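Local coordinates for protein enoyl-CoA hydratase (Mycobacterium smegmatis, PDB 3PE8) that probably catalyses the reversible hydration of enoyl-CoA thioesters, as a zinc-binding member of the crotonase-like enoyl-CoA hydratase/isomerase family, at residues G133-Q146 against T217-W231. Numbering follows the deposited sequence.
Sequences GLMPTWGLSVRLPQ and TGGALWAEAEAARQW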
loop_
_atom_site.group_PDB
_atom_site.type_symbol
_atom_site.label_atom_id
_atom_site.label_comp_id
_atom_site.label_asym_id
_atom_site.label_seq_id
_atom_site.Cartn_x
_atom_site.Cartn_y
_atom_site.Cartn_z
ATOM N N GLY A 133 29.088 -11.662 -2.351
ATOM C CA GLY A 133 28.232 -12.622 -1.642
ATOM C C GLY A 133 27.524 -12.052 -0.445
ATOM O O GLY A 133 27.400 -12.733 0.592
ATOM N N LEU A 134 27.078 -10.797 -0.560
ATOM C CA LEU A 134 26.340 -10.117 0.510
ATOM C C LEU A 134 25.002 -9.635 -0.054
ATOM O O LEU A 134 24.860 -9.432 -1.271
ATOM C CB LEU A 134 27.142 -8.946 1.085
ATOM C CG LEU A 134 28.457 -9.297 1.783
ATOM C CD1 LEU A 134 29.239 -8.062 2.172
ATOM C CD2 LEU A 134 28.231 -10.202 3.010
ATOM N N MET A 135 24.004 -9.539 0.809
ATOM C CA MET A 135 22.746 -8.874 0.459
ATOM C C MET A 135 22.715 -7.455 1.041
ATOM O O MET A 135 23.212 -7.229 2.145
ATOM C CB MET A 135 21.562 -9.680 0.978
ATOM C CG MET A 135 21.363 -10.980 0.255
ATOM S SD MET A 135 20.796 -10.842 -1.435
ATOM C CE MET A 135 19.057 -10.480 -1.080
ATOM N N PRO A 136 22.078 -6.500 0.331
ATOM C CA PRO A 136 22.041 -5.112 0.798
ATOM C C PRO A 136 21.103 -4.933 1.997
ATOM O O PRO A 136 20.051 -5.574 2.074
ATOM C CB PRO A 136 21.500 -4.350 -0.429
ATOM C CG PRO A 136 20.696 -5.340 -1.150
ATOM C CD PRO A 136 21.398 -6.659 -0.959
ATOM N N THR A 137 21.507 -4.084 2.947
ATOM C CA THR A 137 20.689 -3.764 4.101
ATOM C C THR A 137 20.518 -2.265 4.326
ATOM O O THR A 137 19.843 -1.849 5.281
ATOM C CB THR A 137 21.272 -4.401 5.405
ATOM O OG1 THR A 137 22.526 -3.809 5.715
ATOM C CG2 THR A 137 21.417 -5.924 5.232
ATOM N N TRP A 138 21.081 -1.437 3.442
ATOM C CA TRP A 138 20.956 0.011 3.552
ATOM C C TRP A 138 20.186 0.584 2.374
ATOM O O TRP A 138 20.408 1.722 1.943
ATOM C CB TRP A 138 22.325 0.684 3.615
ATOM C CG TRP A 138 23.022 0.659 4.939
ATOM C CD1 TRP A 138 22.654 -0.004 6.078
ATOM C CD2 TRP A 138 24.264 1.322 5.252
ATOM N NE1 TRP A 138 23.578 0.219 7.087
ATOM C CE2 TRP A 138 24.580 1.015 6.594
ATOM C CE3 TRP A 138 25.140 2.137 4.516
ATOM C CZ2 TRP A 138 25.722 1.508 7.223
ATOM C CZ3 TRP A 138 26.273 2.611 5.135
ATOM C CH2 TRP A 138 26.560 2.294 6.473
ATOM N N GLY A 139 19.250 -0.197 1.881
ATOM C CA GLY A 139 18.292 0.276 0.900
ATOM C C GLY A 139 18.643 0.200 -0.569
ATOM O O GLY A 139 17.824 0.639 -1.396
ATOM N N LEU A 140 19.781 -0.384 -0.916
ATOM C CA LEU A 140 20.140 -0.428 -2.333
ATOM C C LEU A 140 19.017 -1.019 -3.187
ATOM O O LEU A 140 18.715 -0.525 -4.273
ATOM C CB LEU A 140 21.431 -1.187 -2.548
ATOM C CG LEU A 140 22.079 -1.036 -3.930
ATOM C CD1 LEU A 140 23.562 -1.079 -3.820
ATOM C CD2 LEU A 140 21.509 -2.189 -4.804
ATOM N N SER A 141 18.413 -2.127 -2.754
ATOM C CA SER A 141 17.468 -2.839 -3.611
ATOM C C SER A 141 16.117 -2.118 -3.758
ATOM O O SER A 141 15.322 -2.439 -4.648
ATOM C CB SER A 141 17.295 -4.291 -3.154
ATOM O OG SER A 141 16.750 -4.411 -1.862
ATOM N N VAL A 142 15.898 -1.124 -2.910
ATOM C CA VAL A 142 14.725 -0.268 -2.987
ATOM C C VAL A 142 15.050 1.027 -3.740
ATOM O O VAL A 142 14.350 1.406 -4.682
ATOM C CB VAL A 142 14.190 0.060 -1.600
ATOM C CG1 VAL A 142 12.952 0.966 -1.685
ATOM C CG2 VAL A 142 13.880 -1.294 -0.885
ATOM N N ARG A 143 16.123 1.695 -3.312
ATOM C CA ARG A 143 16.417 3.013 -3.854
ATOM C C ARG A 143 17.109 3.008 -5.215
ATOM O O ARG A 143 16.975 3.987 -5.953
ATOM C CB ARG A 143 17.214 3.856 -2.860
ATOM C CG ARG A 143 16.506 4.083 -1.540
ATOM C CD ARG A 143 17.134 5.198 -0.679
ATOM N NE ARG A 143 16.343 5.304 0.535
ATOM C CZ ARG A 143 16.558 4.622 1.660
ATOM N NH1 ARG A 143 17.649 3.881 1.826
ATOM N NH2 ARG A 143 15.662 4.704 2.650
ATOM N N LEU A 144 17.851 1.970 -5.547
ATOM C CA LEU A 144 18.511 1.942 -6.877
ATOM C C LEU A 144 17.477 1.877 -7.983
ATOM O O LEU A 144 17.471 2.743 -8.860
ATOM C CB LEU A 144 19.613 0.904 -6.959
ATOM C CG LEU A 144 20.462 0.997 -8.224
ATOM C CD1 LEU A 144 21.198 2.346 -8.376
ATOM C CD2 LEU A 144 21.408 -0.190 -8.265
ATOM N N PRO A 145 16.499 0.948 -7.937
ATOM C CA PRO A 145 15.451 1.048 -9.009
ATOM C C PRO A 145 14.664 2.354 -8.976
ATOM O O PRO A 145 14.293 2.885 -10.015
ATOM C CB PRO A 145 14.531 -0.142 -8.746
ATOM C CG PRO A 145 15.212 -0.945 -7.732
ATOM C CD PRO A 145 16.295 -0.219 -7.068
ATOM N N GLN A 146 14.412 2.879 -7.777
ATOM C CA GLN A 146 13.715 4.153 -7.612
ATOM C C GLN A 146 14.415 5.311 -8.338
ATOM O O GLN A 146 13.736 6.194 -8.912
ATOM C CB GLN A 146 13.566 4.472 -6.126
ATOM C CG GLN A 146 12.880 5.724 -5.802
ATOM C CD GLN A 146 12.901 6.061 -4.335
ATOM O OE1 GLN A 146 13.926 5.912 -3.668
ATOM N NE2 GLN A 146 11.750 6.508 -3.806
ATOM N N THR A 217 8.061 3.455 0.509
ATOM C CA THR A 217 9.199 2.524 0.464
ATOM C C THR A 217 9.292 1.549 1.648
ATOM O O THR A 217 10.111 0.627 1.621
ATOM C CB THR A 217 10.547 3.303 0.409
ATOM O OG1 THR A 217 10.678 4.151 1.558
ATOM C CG2 THR A 217 10.718 4.100 -0.898
ATOM N N GLY A 218 8.520 1.745 2.712
ATOM C CA GLY A 218 8.719 0.945 3.909
ATOM C C GLY A 218 8.522 -0.534 3.729
ATOM O O GLY A 218 9.306 -1.330 4.258
ATOM N N GLY A 219 7.474 -0.919 3.007
ATOM C CA GLY A 219 7.227 -2.350 2.724
ATOM C C GLY A 219 8.394 -2.961 1.984
ATOM O O GLY A 219 8.792 -4.118 2.229
ATOM N N ALA A 220 8.909 -2.193 1.031
ATOM C CA ALA A 220 10.065 -2.669 0.289
ATOM C C ALA A 220 11.300 -2.815 1.145
ATOM O O ALA A 220 12.080 -3.774 0.974
ATOM C CB ALA A 220 10.354 -1.681 -0.893
ATOM N N LEU A 221 11.525 -1.844 2.036
ATOM C CA LEU A 221 12.648 -1.911 2.952
ATOM C C LEU A 221 12.562 -3.110 3.894
ATOM O O LEU A 221 13.562 -3.732 4.213
ATOM C CB LEU A 221 12.798 -0.588 3.711
ATOM C CG LEU A 221 13.265 0.567 2.839
ATOM C CD1 LEU A 221 12.973 1.905 3.503
ATOM C CD2 LEU A 221 14.763 0.440 2.469
ATOM N N TRP A 222 11.361 -3.430 4.356
ATOM C CA TRP A 222 11.154 -4.641 5.141
ATOM C C TRP A 222 11.506 -5.888 4.344
ATOM O O TRP A 222 12.201 -6.748 4.829
ATOM C CB TRP A 222 9.705 -4.731 5.602
ATOM C CG TRP A 222 9.448 -5.942 6.504
ATOM C CD1 TRP A 222 8.771 -7.098 6.177
ATOM C CD2 TRP A 222 9.951 -6.152 7.844
ATOM N NE1 TRP A 222 8.773 -7.973 7.244
ATOM C CE2 TRP A 222 9.501 -7.418 8.266
ATOM C CE3 TRP A 222 10.706 -5.376 8.738
ATOM C CZ2 TRP A 222 9.788 -7.926 9.532
ATOM C CZ3 TRP A 222 10.989 -5.897 10.014
ATOM C CH2 TRP A 222 10.526 -7.158 10.384
ATOM N N ALA A 223 11.031 -5.970 3.101
ATOM C CA ALA A 223 11.350 -7.079 2.237
ATOM C C ALA A 223 12.850 -7.247 2.005
ATOM O O ALA A 223 13.343 -8.367 2.021
ATOM C CB ALA A 223 10.615 -6.951 0.906
ATOM N N GLU A 224 13.553 -6.133 1.828
ATOM C CA GLU A 224 15.008 -6.149 1.653
ATOM C C GLU A 224 15.642 -6.750 2.949
ATOM O O GLU A 224 16.541 -7.622 2.870
ATOM C CB GLU A 224 15.544 -4.727 1.405
ATOM C CG GLU A 224 17.071 -4.656 1.428
ATOM C CD GLU A 224 17.620 -3.289 1.249
ATOM O OE1 GLU A 224 17.783 -2.560 2.248
ATOM O OE2 GLU A 224 17.893 -2.952 0.070
ATOM N N ALA A 225 15.185 -6.287 4.107
ATOM C CA ALA A 225 15.738 -6.723 5.390
ATOM C C ALA A 225 15.481 -8.215 5.590
ATOM O O ALA A 225 16.370 -8.958 5.995
ATOM C CB ALA A 225 15.169 -5.907 6.578
ATOM N N GLU A 226 14.274 -8.641 5.267
ATOM C CA GLU A 226 13.932 -10.058 5.367
ATOM C C GLU A 226 14.783 -10.921 4.432
ATOM O O GLU A 226 15.259 -11.988 4.843
ATOM C CB GLU A 226 12.463 -10.233 5.104
ATOM C CG GLU A 226 11.617 -9.654 6.236
ATOM C CD GLU A 226 11.646 -10.509 7.468
ATOM O OE1 GLU A 226 10.859 -11.488 7.476
ATOM O OE2 GLU A 226 12.457 -10.240 8.404
ATOM N N ALA A 227 15.001 -10.468 3.201
ATOM C CA ALA A 227 15.845 -11.217 2.265
ATOM C C ALA A 227 17.292 -11.316 2.777
ATOM O O ALA A 227 17.940 -12.356 2.616
ATOM C CB ALA A 227 15.804 -10.596 0.871
ATOM N N ALA A 228 17.804 -10.243 3.401
ATOM C CA ALA A 228 19.151 -10.260 3.978
ATOM C C ALA A 228 19.238 -11.267 5.134
ATOM O O ALA A 228 20.190 -12.044 5.217
ATOM C CB ALA A 228 19.567 -8.853 4.433
ATOM N N ARG A 229 18.237 -11.266 6.005
ATOM C CA ARG A 229 18.231 -12.198 7.116
ATOM C C ARG A 229 18.192 -13.645 6.629
ATOM O O ARG A 229 18.890 -14.513 7.170
ATOM C CB ARG A 229 17.084 -11.884 8.068
ATOM C CG ARG A 229 17.359 -10.602 8.861
ATOM C CD ARG A 229 16.377 -10.357 9.979
ATOM N NE ARG A 229 15.140 -9.722 9.515
ATOM C CZ ARG A 229 14.889 -8.417 9.545
ATOM N NH1 ARG A 229 13.725 -7.979 9.098
ATOM N NH2 ARG A 229 15.784 -7.541 9.998
ATOM N N GLN A 230 17.402 -13.893 5.595
ATOM C CA GLN A 230 17.270 -15.247 5.047
ATOM C C GLN A 230 18.597 -15.691 4.420
ATOM O O GLN A 230 18.952 -16.855 4.525
ATOM C CB GLN A 230 16.141 -15.325 4.010
ATOM N N TRP A 231 19.289 -14.761 3.756
ATOM C CA TRP A 231 20.641 -15.006 3.204
ATOM C C TRP A 231 21.671 -15.361 4.275
ATOM O O TRP A 231 22.434 -16.351 4.145
ATOM C CB TRP A 231 21.108 -13.767 2.414
ATOM C CG TRP A 231 22.512 -13.886 1.854
ATOM C CD1 TRP A 231 23.653 -13.294 2.340
ATOM C CD2 TRP A 231 22.908 -14.595 0.680
ATOM N NE1 TRP A 231 24.739 -13.620 1.548
ATOM C CE2 TRP A 231 24.302 -14.412 0.523
ATOM C CE3 TRP A 231 22.219 -15.370 -0.268
ATOM C CZ2 TRP A 231 25.007 -14.957 -0.535
ATOM C CZ3 TRP A 231 22.924 -15.928 -1.291
ATOM C CH2 TRP A 231 24.307 -15.716 -1.429
HETATM O O HOH W 1 18.621 -7.648 0.963
HETATM O O HOH W 2 12.876 5.744 2.093
#
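E224 reaches from the long helix 199-234 to the start of helix 140-148 and binds its N-terminal turn through the carboxylate. Its chain is extended, CG anti to the backbone N (chi1 171°), which carries the oxygens past P136 to the first turn. E224 OE1 takes G139 N, the N-cap residue, on its syn lone pair at 2.8 Å, in a bent bond (136° at the hydrogen). E224 OE2 accepts twice: S141 N lies 3.0 Å from E224 OE2, nearly in line with the C-O bond (148°), and S141 OG donates to E224 OE2 from the anti side at 2.7 Å. A water donates to both P136 O and E224 O.

Farther along helix 199-234, M135 CG sits over one face of the W231 indole, with SD farther above the same face in a Met-aromatic contact. W231 NE1 donates to G133 O at 3.0 Å, approaching from above the carbonyl plane. Earlier in the long helix, V142 CG2 packs on A220 CB (3.5 Å) and L221 CD2.

W138 N and L140 N bond to OE1 of the zinc ligand E109, so the segment bound by E224 also holds a metal ligand. Three donors at a helix N-terminus would probably stabilise buried E224 as the carboxylate.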